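(S)-2-haloacid dehalogenase 4A (Burkholderia cepacia, PDB 2NO4) catalyses the hydrolytic dehalogenation of short-chain (S)-2-haloalkanoic acids to the corresponding (R)-2-hydroxyalkanoic acids, with inversion of configuration and release of halide. Local coordinates at residues B[25-31]-B[101-107]; B[167-171]-B[193-199]. One frame throughout, in Å; residues are numbered along the deposited sequence.

Contacts 1 and 2 lie on opposite sides of the chain's centre, their centres about 25 Å apart and their nearest atoms about 13 Å apart. In contact 1, residues 25-31 and 101-107 run side by side where the chain leaves the Rossmann-like core for the helical cap and where it comes back; Val-28 lies about 4 Å from substrate-binding Arg-51 and Tyr-101 about 4 Å from substrate-binding Tyr-22, side chain to side chain. Contact 2 packs two core helices, 164-174 and 188-197. Its Tyr-167, thought to matter for catalysis, approaches Lys-161 to about 4 Å and substrate-binding Asn-129 to about 7 Å between side chains. Each contact thus borders the active site from a different part of the fold.

Contact 1 of 2, residues B[25-31]-B[101-107]; sequences LLDVHSA and YKELSAY
Tyr-107 lays one ring face over Asp-27 CB, 4.0 Å from CB to the ring centroid, a CH-pi contact. Beside it the two extended backbones form a single antiparallel bridge, Leu-26 and Ala-106 being a non-hydrogen-bonded pair (CA-CA 4.3 Å): Tyr-107 N donates to Leu-25 O (3.0 Å) and Asp-27 N to Ser-105 O (2.7 Å). A type I turn, Asp-27 to Ser-30, leads into the next helix; Asp-27 (chi1 t) weakly caps His-29 N through OD1 (3.1 Å). Ser-30 (chi1 p) donates OG to Asp-27 O (2.8 Å) and weakly accepts Ser-105 N (3.4 Å). Leu-104 (chi1 m) points toward 25-31, with CD1 3.8 Å from Leu-26 CB and CD2 3.8 Å from Ala-31 CB. One water joins Val-28 N and Tyr-107 OH, 2.8 Å from each. Tyr-101, in the last turn of helix 90-102, sets CD1 3.9 Å from Ala-31 CB and bonds Gln-54 through OH. Paired outgoing and returning linkers are characteristic of a HAD hydrolase with its helical cap inserted after the first core strand.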
ATOM      1  N   LEU B  25      -6.976  14.060  12.096  1.00 22.53           N
ATOM      2  CA  LEU B  25      -7.600  14.494  13.349  1.00 24.74           C
ATOM      3  C   LEU B  25      -7.120  13.645  14.514  1.00 23.99           C
ATOM      4  O   LEU B  25      -7.011  14.149  15.615  1.00 27.13           O
ATOM      5  CB  LEU B  25      -9.137  14.415  13.272  1.00 21.57           C
ATOM      6  CG  LEU B  25      -9.787  15.341  12.226  1.00 22.55           C
ATOM      7  CD1 LEU B  25     -11.297  15.155  12.181  1.00 21.94           C
ATOM      8  CD2 LEU B  25      -9.398  16.828  12.433  1.00 21.21           C
ATOM      9  N   LEU B  26      -6.831  12.371  14.237  1.00 23.86           N
ATOM     10  CA  LEU B  26      -6.424  11.374  15.235  1.00 24.59           C
ATOM     11  C   LEU B  26      -4.985  10.957  14.965  1.00 26.42           C
ATOM     12  O   LEU B  26      -4.606  10.687  13.829  1.00 26.76           O
ATOM     13  CB  LEU B  26      -7.326  10.140  15.164  1.00 23.96           C
ATOM     14  CG  LEU B  26      -8.809  10.409  15.443  1.00 24.41           C
ATOM     15  CD1 LEU B  26      -9.656   9.141  15.279  1.00 25.47           C
ATOM     16  CD2 LEU B  26      -8.931  10.976  16.866  1.00 23.48           C
ATOM     17  N   ASP B  27      -4.213  10.853  16.033  1.00 27.67           N
ATOM     18  CA  ASP B  27      -2.772  10.610  15.935  1.00 30.16           C
ATOM     19  C   ASP B  27      -2.473   9.098  15.903  1.00 29.07           C
ATOM     20  O   ASP B  27      -2.486   8.455  16.942  1.00 30.73           O
ATOM     21  CB  ASP B  27      -2.102  11.284  17.130  1.00 30.97           C
ATOM     22  CG  ASP B  27      -0.614  11.267  17.048  1.00 32.44           C
ATOM     23  OD1 ASP B  27      -0.028  10.422  16.335  1.00 32.89           O
ATOM     24  OD2 ASP B  27      -0.026  12.126  17.715  1.00 36.47           O
ATOM     25  N   VAL B  28      -2.246   8.534  14.722  1.00 31.46           N
ATOM     26  CA  VAL B  28      -2.066   7.062  14.629  1.00 35.78           C
ATOM     27  C   VAL B  28      -0.859   6.535  15.487  1.00 38.56           C
ATOM     28  O   VAL B  28      -0.896   5.398  15.992  1.00 39.28           O
ATOM     29  CB  VAL B  28      -2.089   6.478  13.138  1.00 35.63           C
ATOM     30  CG1 VAL B  28      -3.433   6.767  12.438  1.00 35.09           C
ATOM     31  CG2 VAL B  28      -0.920   6.981  12.260  1.00 37.71           C
ATOM     32  N   HIS B  29       0.145   7.395  15.700  1.00 39.19           N
ATOM     33  CA  HIS B  29       1.332   7.091  16.535  1.00 38.35           C
ATOM     34  C   HIS B  29       1.084   6.865  18.043  1.00 38.16           C
ATOM     35  O   HIS B  29       1.845   6.173  18.690  1.00 37.80           O
ATOM     36  CB  HIS B  29       2.417   8.152  16.361  1.00 36.50           C
ATOM     37  CG  HIS B  29       2.606   8.599  14.947  1.00 38.25           C
ATOM     38  ND1 HIS B  29       2.228   9.849  14.509  1.00 39.95           N
ATOM     39  CD2 HIS B  29       3.140   7.974  13.871  1.00 40.15           C
ATOM     40  CE1 HIS B  29       2.519   9.976  13.222  1.00 40.26           C
ATOM     41  NE2 HIS B  29       3.060   8.846  12.807  1.00 40.72           N
ATOM     42  N   SER B  30       0.026   7.442  18.591  1.00 38.54           N
ATOM     43  CA  SER B  30      -0.265   7.337  20.014  1.00 37.42           C
ATOM     44  C   SER B  30      -0.586   5.912  20.516  1.00 37.90           C
ATOM     45  O   SER B  30      -0.371   5.614  21.708  1.00 36.96           O
ATOM     46  CB  SER B  30      -1.401   8.307  20.404  1.00 38.49           C
ATOM     47  OG  SER B  30      -2.611   7.962  19.744  1.00 37.90           O
ATOM     48  N   ALA B  31      -1.107   5.031  19.639  1.00 36.68           N
ATOM     49  CA  ALA B  31      -1.469   3.686  20.105  1.00 34.69           C
ATOM     50  C   ALA B  31      -0.212   2.957  20.607  1.00 33.57           C
ATOM     51  O   ALA B  31      -0.203   2.440  21.765  1.00 33.82           O
ATOM     52  CB  ALA B  31      -2.252   2.860  19.033  1.00 35.07           C
ATOM     53  N   TYR B 101      -5.962   1.924  20.251  1.00 29.94           N
ATOM     54  CA  TYR B 101      -6.352   2.369  18.934  1.00 29.19           C
ATOM     55  C   TYR B 101      -7.815   2.800  18.935  1.00 31.90           C
ATOM     56  O   TYR B 101      -8.213   3.747  18.247  1.00 29.92           O
ATOM     57  CB  TYR B 101      -6.135   1.249  17.886  1.00 28.67           C
ATOM     58  CG  TYR B 101      -5.894   1.835  16.505  1.00 29.32           C
ATOM     59  CD1 TYR B 101      -4.586   2.019  16.026  1.00 27.69           C
ATOM     60  CD2 TYR B 101      -6.967   2.264  15.696  1.00 25.64           C
ATOM     61  CE1 TYR B 101      -4.356   2.578  14.779  1.00 26.12           C
ATOM     62  CE2 TYR B 101      -6.737   2.842  14.459  1.00 25.63           C
ATOM     63  CZ  TYR B 101      -5.424   2.988  14.017  1.00 26.66           C
ATOM     64  OH  TYR B 101      -5.190   3.536  12.801  1.00 29.35           O
ATOM     65  N   LYS B 102      -8.618   2.095  19.726  1.00 35.25           N
ATOM     66  CA  LYS B 102     -10.054   2.345  19.773  1.00 38.67           C
ATOM     67  C   LYS B 102     -10.287   3.741  20.312  1.00 39.02           C
ATOM     68  O   LYS B 102     -11.269   4.375  19.960  1.00 42.81           O
ATOM     69  CB  LYS B 102     -10.768   1.284  20.628  1.00 39.66           C
ATOM     70  CG  LYS B 102     -12.200   1.092  20.213  1.00 42.97           C
ATOM     71  CD  LYS B 102     -12.862  -0.105  20.864  1.00 44.40           C
ATOM     72  CE  LYS B 102     -14.362   0.071  20.702  1.00 47.12           C
ATOM     73  NZ  LYS B 102     -15.173  -1.023  21.310  1.00 47.61           N
ATOM     74  N   GLU B 103      -9.362   4.228  21.135  1.00 38.67           N
ATOM     75  CA  GLU B 103      -9.409   5.590  21.649  1.00 42.67           C
ATOM     76  C   GLU B 103      -8.129   6.413  21.390  1.00 39.91           C
ATOM     77  O   GLU B 103      -7.511   6.976  22.308  1.00 38.58           O
ATOM     78  CB  GLU B 103      -9.813   5.561  23.120  1.00 43.66           C
ATOM     79  CG  GLU B 103     -11.190   4.842  23.265  1.00 48.48           C
ATOM     80  CD  GLU B 103     -11.860   4.984  24.630  1.00 50.31           C
ATOM     81  OE1 GLU B 103     -11.228   5.514  25.598  1.00 52.69           O
ATOM     82  OE2 GLU B 103     -13.047   4.563  24.703  1.00 52.86           O
ATOM     83  N   LEU B 104      -7.750   6.470  20.112  1.00 40.18           N
ATOM     84  CA  LEU B 104      -6.610   7.286  19.645  1.00 38.59           C
ATOM     85  C   LEU B 104      -6.756   8.745  20.035  1.00 37.21           C
ATOM     86  O   LEU B 104      -7.830   9.320  19.861  1.00 37.06           O
ATOM     87  CB  LEU B 104      -6.521   7.253  18.116  1.00 35.53           C
ATOM     88  CG  LEU B 104      -5.837   6.183  17.318  1.00 35.45           C
ATOM     89  CD1 LEU B 104      -5.630   6.780  15.930  1.00 31.57           C
ATOM     90  CD2 LEU B 104      -4.474   5.694  17.914  1.00 32.63           C
ATOM     91  N   SER B 105      -5.660   9.324  20.529  1.00 35.78           N
ATOM     92  CA  SER B 105      -5.532  10.755  20.817  1.00 37.06           C
ATOM     93  C   SER B 105      -5.816  11.606  19.593  1.00 33.75           C
ATOM     94  O   SER B 105      -5.337  11.299  18.475  1.00 30.31           O
ATOM     95  CB  SER B 105      -4.088  11.077  21.238  1.00 37.55           C
ATOM     96  OG  SER B 105      -3.689  10.258  22.308  1.00 44.09           O
ATOM     97  N   ALA B 106      -6.567  12.680  19.821  1.00 32.59           N
ATOM     98  CA  ALA B 106      -6.711  13.755  18.845  1.00 32.33           C
ATOM     99  C   ALA B 106      -5.441  14.589  18.855  1.00 31.42           C
ATOM    100  O   ALA B 106      -4.814  14.771  19.913  1.00 30.96           O
ATOM    101  CB  ALA B 106      -7.909  14.628  19.167  1.00 30.74           C
ATOM    102  N   TYR B 107      -5.071  15.099  17.679  1.00 27.19           N
ATOM    103  CA  TYR B 107      -4.072  16.155  17.606  1.00 28.81           C
ATOM    104  C   TYR B 107      -4.545  17.367  18.402  1.00 28.00           C
ATOM    105  O   TYR B 107      -5.743  17.628  18.477  1.00 28.73           O
ATOM    106  CB  TYR B 107      -3.741  16.532  16.139  1.00 26.23           C
ATOM    107  CG  TYR B 107      -2.840  15.527  15.500  1.00 25.34           C
ATOM    108  CD1 TYR B 107      -1.443  15.570  15.707  1.00 24.96           C
ATOM    109  CD2 TYR B 107      -3.373  14.489  14.731  1.00 25.46           C
ATOM    110  CE1 TYR B 107      -0.612  14.618  15.133  1.00 24.46           C
ATOM    111  CE2 TYR B 107      -2.553  13.553  14.164  1.00 25.12           C
ATOM    112  CZ  TYR B 107      -1.175  13.626  14.374  1.00 25.28           C
ATOM    113  OH  TYR B 107      -0.374  12.678  13.801  1.00 27.67           O
TER
HETATM  114  O   HOH W   1      -0.773  10.051  12.891  1.00 30.74           O

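Contact 2 of 2, residues B[167-171]-B[193-199]; sequences YQFAC and GAGKFGF
Two neighbouring helices of the Rossmann-like HAD core meet here beside the catalytic pocket, with Tyr-167, thought to be important for activity, between them. The short axes of 167-171 and 193-197 approach to 11.1 Å and cross at -62°, with Tyr-167 and Ala-194 nearest in register (CA-CA 6.5 Å). Tyr-167 (chi1 m) points across the gap. Ala-194 CB lies over its ring face, 4.2 Å from the centroid, while CE2 of Tyr-167 comes within 3.4 Å of Gly-193 C; a CB on Gly-193 would clash with Tyr-167 OH. That hydroxyl is hydrogen-bonded to Asp-190, one turn earlier on helix 188-197.

Phe-197 (chi1 t) points toward helix 164-174 and takes Tyr-167 CB over its ring face, 3.7 Å from CB to centroid. Helix 188-197 then ends in a Schellman motif: Phe-199 N bonds Ala-194 O (3.0 Å), Gly-198 N bonds Gly-195 O weakly (3.0 Å), and Gly-198 takes phi 124°, where a side chain would jam against the preceding carbonyl. The reversal directs Phe-199 (chi1 m) at the facing helix, its CE2 3.8 Å from Tyr-167 CD1 and its CZ 4.2 Å from Ala-170 CB. Cys-171 (chi1 m) meets both phenylalanines at their ring edges, SG being 3.6 Å from Phe-197 CE2 and 3.5 Å from Phe-199 CE1.

No hydrogen bond joins the two segments. Cohesion therefore rests on CH-pi, sulfur-aromatic and apolar contacts, which cover one face of the tyrosine ring with Ala-194 and pack Phe-197 against Tyr-167 CB, while its hydroxyl bonds Asp-190; the side chain lies about 4 Å from that of Lys-161, likewise thought important.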
ATOM      1  N   TYR B 167     -15.397   9.265  -2.231  1.00 22.99           N
ATOM      2  CA  TYR B 167     -15.526  10.718  -2.295  1.00 24.89           C
ATOM      3  C   TYR B 167     -16.917  11.118  -2.824  1.00 24.22           C
ATOM      4  O   TYR B 167     -17.504  12.085  -2.342  1.00 26.27           O
ATOM      5  CB  TYR B 167     -14.380  11.344  -3.134  1.00 21.97           C
ATOM      6  CG  TYR B 167     -13.015  10.880  -2.625  1.00 23.33           C
ATOM      7  CD1 TYR B 167     -12.565  11.261  -1.345  1.00 20.75           C
ATOM      8  CD2 TYR B 167     -12.204  10.031  -3.394  1.00 22.48           C
ATOM      9  CE1 TYR B 167     -11.329  10.835  -0.844  1.00 19.57           C
ATOM     10  CE2 TYR B 167     -10.948   9.578  -2.889  1.00 23.08           C
ATOM     11  CZ  TYR B 167     -10.526  10.005  -1.613  1.00 22.07           C
ATOM     12  OH  TYR B 167      -9.329   9.588  -1.070  1.00 22.16           O
ATOM     13  N   GLN B 168     -17.428  10.371  -3.808  1.00 26.42           N
ATOM     14  CA  GLN B 168     -18.776  10.589  -4.364  1.00 26.25           C
ATOM     15  C   GLN B 168     -19.853  10.376  -3.300  1.00 25.83           C
ATOM     16  O   GLN B 168     -20.800  11.155  -3.221  1.00 26.90           O
ATOM     17  CB  GLN B 168     -19.039   9.674  -5.574  1.00 28.06           C
ATOM     18  CG  GLN B 168     -20.399   9.903  -6.275  1.00 29.73           C
ATOM     19  CD  GLN B 168     -20.523  11.313  -6.814  1.00 30.04           C
ATOM     20  OE1 GLN B 168     -21.425  12.049  -6.438  1.00 36.70           O
ATOM     21  NE2 GLN B 168     -19.618  11.701  -7.676  1.00 30.92           N
ATOM     22  N   PHE B 169     -19.695   9.325  -2.497  1.00 25.20           N
ATOM     23  CA  PHE B 169     -20.548   9.056  -1.326  1.00 26.64           C
ATOM     24  C   PHE B 169     -20.699  10.285  -0.399  1.00 26.70           C
ATOM     25  O   PHE B 169     -21.812  10.580   0.058  1.00 27.88           O
ATOM     26  CB  PHE B 169     -20.013   7.828  -0.550  1.00 27.88           C
ATOM     27  CG  PHE B 169     -20.839   7.443   0.662  1.00 31.02           C
ATOM     28  CD1 PHE B 169     -22.130   6.899   0.518  1.00 30.34           C
ATOM     29  CD2 PHE B 169     -20.324   7.593   1.953  1.00 30.00           C
ATOM     30  CE1 PHE B 169     -22.890   6.523   1.668  1.00 30.92           C
ATOM     31  CE2 PHE B 169     -21.083   7.234   3.083  1.00 30.66           C
ATOM     32  CZ  PHE B 169     -22.357   6.700   2.936  1.00 28.95           C
ATOM     33  N   ALA B 170     -19.589  10.978  -0.119  1.00 25.56           N
ATOM     34  CA  ALA B 170     -19.592  12.209   0.681  1.00 24.94           C
ATOM     35  C   ALA B 170     -20.428  13.321   0.017  1.00 25.87           C
ATOM     36  O   ALA B 170     -21.210  13.987   0.686  1.00 24.73           O
ATOM     37  CB  ALA B 170     -18.107  12.701   0.947  1.00 23.71           C
ATOM     38  N   CYS B 171     -20.226  13.540  -1.287  1.00 26.95           N
ATOM     39  CA  CYS B 171     -21.026  14.490  -2.069  1.00 28.40           C
ATOM     40  C   CYS B 171     -22.504  14.153  -1.961  1.00 27.27           C
ATOM     41  O   CYS B 171     -23.298  15.017  -1.633  1.00 31.23           O
ATOM     42  CB  CYS B 171     -20.622  14.474  -3.543  1.00 29.02           C
ATOM     43  SG  CYS B 171     -19.017  15.129  -3.812  1.00 31.09           S
ATOM     44  N   GLY B 193      -6.369  10.976  -4.283  1.00 22.59           N
ATOM     45  CA  GLY B 193      -7.693  10.502  -4.658  1.00 23.33           C
ATOM     46  C   GLY B 193      -8.772  11.576  -4.642  1.00 25.30           C
ATOM     47  O   GLY B 193      -9.540  11.688  -5.607  1.00 24.42           O
ATOM     48  N   ALA B 194      -8.822  12.353  -3.550  1.00 23.35           N
ATOM     49  CA  ALA B 194      -9.772  13.446  -3.373  1.00 21.24           C
ATOM     50  C   ALA B 194      -9.589  14.553  -4.407  1.00 22.22           C
ATOM     51  O   ALA B 194     -10.570  15.103  -4.922  1.00 23.77           O
ATOM     52  CB  ALA B 194      -9.624  14.038  -1.928  1.00 19.36           C
ATOM     53  N   GLY B 195      -8.344  14.869  -4.711  1.00 22.16           N
ATOM     54  CA  GLY B 195      -7.989  15.932  -5.675  1.00 21.52           C
ATOM     55  C   GLY B 195      -8.348  15.511  -7.086  1.00 24.89           C
ATOM     56  O   GLY B 195      -8.983  16.285  -7.847  1.00 22.02           O
ATOM     57  N   LYS B 196      -7.976  14.279  -7.443  1.00 25.88           N
ATOM     58  CA  LYS B 196      -8.391  13.723  -8.745  1.00 26.26           C
ATOM     59  C   LYS B 196      -9.915  13.653  -8.893  1.00 26.54           C
ATOM     60  O   LYS B 196     -10.439  13.988  -9.941  1.00 29.03           O
ATOM     61  CB  LYS B 196      -7.774  12.370  -9.020  1.00 29.10           C
ATOM     62  CG  LYS B 196      -7.890  12.010 -10.504  1.00 28.09           C
ATOM     63  CD  LYS B 196      -7.315  10.681 -10.770  1.00 27.68           C
ATOM     64  CE  LYS B 196      -8.024  10.094 -11.982  1.00 26.31           C
ATOM     65  NZ  LYS B 196      -7.563  10.804 -13.189  1.00 25.18           N
ATOM     66  N   PHE B 197     -10.616  13.252  -7.843  1.00 24.82           N
ATOM     67  CA  PHE B 197     -12.077  13.300  -7.818  1.00 26.13           C
ATOM     68  C   PHE B 197     -12.644  14.718  -8.036  1.00 28.42           C
ATOM     69  O   PHE B 197     -13.709  14.891  -8.671  1.00 28.15           O
ATOM     70  CB  PHE B 197     -12.618  12.686  -6.507  1.00 25.91           C
ATOM     71  CG  PHE B 197     -14.122  12.749  -6.393  1.00 26.08           C
ATOM     72  CD1 PHE B 197     -14.911  11.828  -7.085  1.00 26.33           C
ATOM     73  CD2 PHE B 197     -14.736  13.740  -5.624  1.00 25.36           C
ATOM     74  CE1 PHE B 197     -16.317  11.884  -7.039  1.00 25.65           C
ATOM     75  CE2 PHE B 197     -16.132  13.809  -5.542  1.00 26.37           C
ATOM     76  CZ  PHE B 197     -16.925  12.884  -6.267  1.00 25.38           C
ATOM     77  N   GLY B 198     -11.956  15.740  -7.525  1.00 27.93           N
ATOM     78  CA  GLY B 198     -12.434  17.119  -7.697  1.00 28.90           C
ATOM     79  C   GLY B 198     -12.645  17.970  -6.448  1.00 28.83           C
ATOM     80  O   GLY B 198     -13.057  19.131  -6.566  1.00 27.99           O
ATOM     81  N   PHE B 199     -12.383  17.423  -5.257  1.00 26.57           N
ATOM     82  CA  PHE B 199     -12.446  18.256  -4.027  1.00 26.43           C
ATOM     83  C   PHE B 199     -11.300  19.249  -4.030  1.00 25.22           C
ATOM     84  O   PHE B 199     -10.301  18.989  -4.655  1.00 24.81           O
ATOM     85  CB  PHE B 199     -12.285  17.429  -2.765  1.00 24.25           C
ATOM     86  CG  PHE B 199     -13.447  16.530  -2.442  1.00 25.24           C
ATOM     87  CD1 PHE B 199     -14.718  16.752  -2.979  1.00 25.25           C
ATOM     88  CD2 PHE B 199     -13.259  15.462  -1.565  1.00 25.45           C
ATOM     89  CE1 PHE B 199     -15.821  15.900  -2.632  1.00 25.30           C
ATOM     90  CE2 PHE B 199     -14.327  14.604  -1.206  1.00 24.79           C
ATOM     91  CZ  PHE B 199     -15.625  14.846  -1.736  1.00 25.35           C
TER